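Local structure of organic hydroperoxide resistance protein OHRB (Bacillus subtilis, 2BJO) at residues Ala54-Ala59 with Glu117-Ser122. The protein takes part in resistance to organic hydroperoxides and, as in related Ohr proteins, probably reduces them with a pair of reactive cysteines. The protein carries 3 engineered substitutions. Residues are numbered along the deposited sequence; the frame is centred on the assembly and turned at random.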
# COMPACT_ATOMS: atom_id res chain seq x y z
N ALA A 54 2.63 -7.27 -5.51
CA ALA A 54 1.49 -7.69 -6.28
C ALA A 54 1.24 -6.82 -7.52
O ALA A 54 1.01 -7.34 -8.61
CB ALA A 54 0.29 -7.65 -5.38
N CYS A 55 1.28 -5.50 -7.32
CA CYS A 55 1.16 -4.52 -8.40
C CYS A 55 2.25 -4.77 -9.45
O CYS A 55 1.95 -4.73 -10.65
CB CYS A 55 1.29 -3.08 -7.88
SG CYS A 55 1.30 -1.72 -9.08
N PHE A 56 3.47 -5.01 -8.99
CA PHE A 56 4.58 -5.16 -9.91
C PHE A 56 4.51 -6.47 -10.70
O PHE A 56 4.78 -6.47 -11.90
CB PHE A 56 5.92 -5.02 -9.21
CG PHE A 56 7.03 -4.54 -10.10
CD1 PHE A 56 7.86 -5.44 -10.75
CD2 PHE A 56 7.23 -3.18 -10.28
CE1 PHE A 56 8.88 -4.99 -11.58
CE2 PHE A 56 8.26 -2.72 -11.09
CZ PHE A 56 9.09 -3.62 -11.74
N GLY A 57 4.16 -7.56 -10.03
CA GLY A 57 3.85 -8.82 -10.68
C GLY A 57 2.76 -8.75 -11.75
O GLY A 57 2.90 -9.36 -12.82
N GLY A 58 1.70 -8.01 -11.46
CA GLY A 58 0.64 -7.80 -12.44
C GLY A 58 1.14 -7.03 -13.65
O GLY A 58 0.79 -7.35 -14.80
N ALA A 59 1.95 -6.02 -13.39
CA ALA A 59 2.52 -5.16 -14.41
C ALA A 59 3.52 -5.93 -15.27
O ALA A 59 3.53 -5.79 -16.50
CB ALA A 59 3.14 -3.96 -13.75
N GLU A 117 7.16 1.31 -15.47
CA GLU A 117 6.48 2.44 -16.07
C GLU A 117 4.97 2.21 -16.00
O GLU A 117 4.20 3.17 -15.89
CB GLU A 117 7.08 2.74 -17.46
CG GLU A 117 8.64 2.84 -17.62
CD GLU A 117 9.54 3.22 -16.42
OE1 GLU A 117 10.61 2.57 -16.18
OE2 GLU A 117 9.26 4.18 -15.65
N PHE A 118 4.49 0.96 -16.02
CA PHE A 118 3.06 0.62 -15.97
C PHE A 118 2.38 0.50 -14.59
O PHE A 118 1.26 0.97 -14.44
CB PHE A 118 2.89 -0.67 -16.78
CG PHE A 118 1.50 -1.23 -16.86
CD1 PHE A 118 0.75 -1.10 -18.02
CD2 PHE A 118 0.93 -1.91 -15.79
CE1 PHE A 118 -0.55 -1.62 -18.12
CE2 PHE A 118 -0.35 -2.43 -15.88
CZ PHE A 118 -1.10 -2.29 -17.04
N CYS A 119 3.03 -0.15 -13.62
CA CYS A 119 2.52 -0.41 -12.28
C CYS A 119 2.00 0.85 -11.63
O CYS A 119 2.79 1.79 -11.43
CB CYS A 119 3.59 -1.03 -11.37
SG CYS A 119 3.27 -1.20 -9.58
N PRO A 120 0.69 0.89 -11.37
CA PRO A 120 0.18 2.06 -10.65
C PRO A 120 0.92 2.47 -9.37
O PRO A 120 0.96 3.65 -9.09
CB PRO A 120 -1.28 1.64 -10.36
CG PRO A 120 -1.66 0.82 -11.55
CD PRO A 120 -0.42 -0.01 -11.72
N TYR A 121 1.50 1.57 -8.57
CA TYR A 121 2.27 1.98 -7.38
C TYR A 121 3.54 2.76 -7.74
O TYR A 121 3.92 3.67 -7.01
CB TYR A 121 2.65 0.83 -6.46
CG TYR A 121 1.68 0.26 -5.45
CD1 TYR A 121 2.12 -0.05 -4.16
CD2 TYR A 121 0.35 0.01 -5.75
CE1 TYR A 121 1.27 -0.59 -3.19
CE2 TYR A 121 -0.52 -0.53 -4.82
CZ TYR A 121 -0.05 -0.83 -3.54
OH TYR A 121 -0.93 -1.36 -2.64
N SER A 122 4.17 2.41 -8.87
CA SER A 122 5.39 3.07 -9.38
C SER A 122 5.09 4.49 -9.85
O SER A 122 5.86 5.42 -9.64
CB SER A 122 6.05 2.23 -10.49
OG SER A 122 6.39 0.95 -9.97
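Cys55 and Cys119 are joined by a disulfide, SG to SG 2.1 Å, whose chi3 of 132° is opened well beyond the usual 90° or so. Each sulfur stands anti to its backbone N and beside the carbonyl carbon (chi1 175° in Cys55), and the two meet tip to tip between the backbones. Cys55 SG is the bump: it sits over the first turn of helix 120-125, in contact with Tyr121 N at 3.3 Å. Pro120 CD lies 3.6 Å from that sulfur. The sulfur also makes an oblique sulfur-aromatic contact with the Tyr121 ring, 4.8 Å from its centroid and 54° off the normal. One turn on, the Ala59 methyl fits between Phe118 and Cys119: Ala59 CB lies 3.6 Å from Phe118 CD2, oblique to that ring, and also touches Cys119 CB. No hydrogen bond crosses; covalent bond and apolar fit carry the contact. The bond corresponds to the fully oxidized state; as in other Ohr proteins, these are probably the redox-active pair. Cys55 packs on Pro44 of the second subunit, whose O bonds Tyr121 OH. Cys119, the single non-helical residue between helices 105-118 and 120-125, is tied to helix 44-65, from which Phe56 reaches Leu96 and Val98 of strand 89-99.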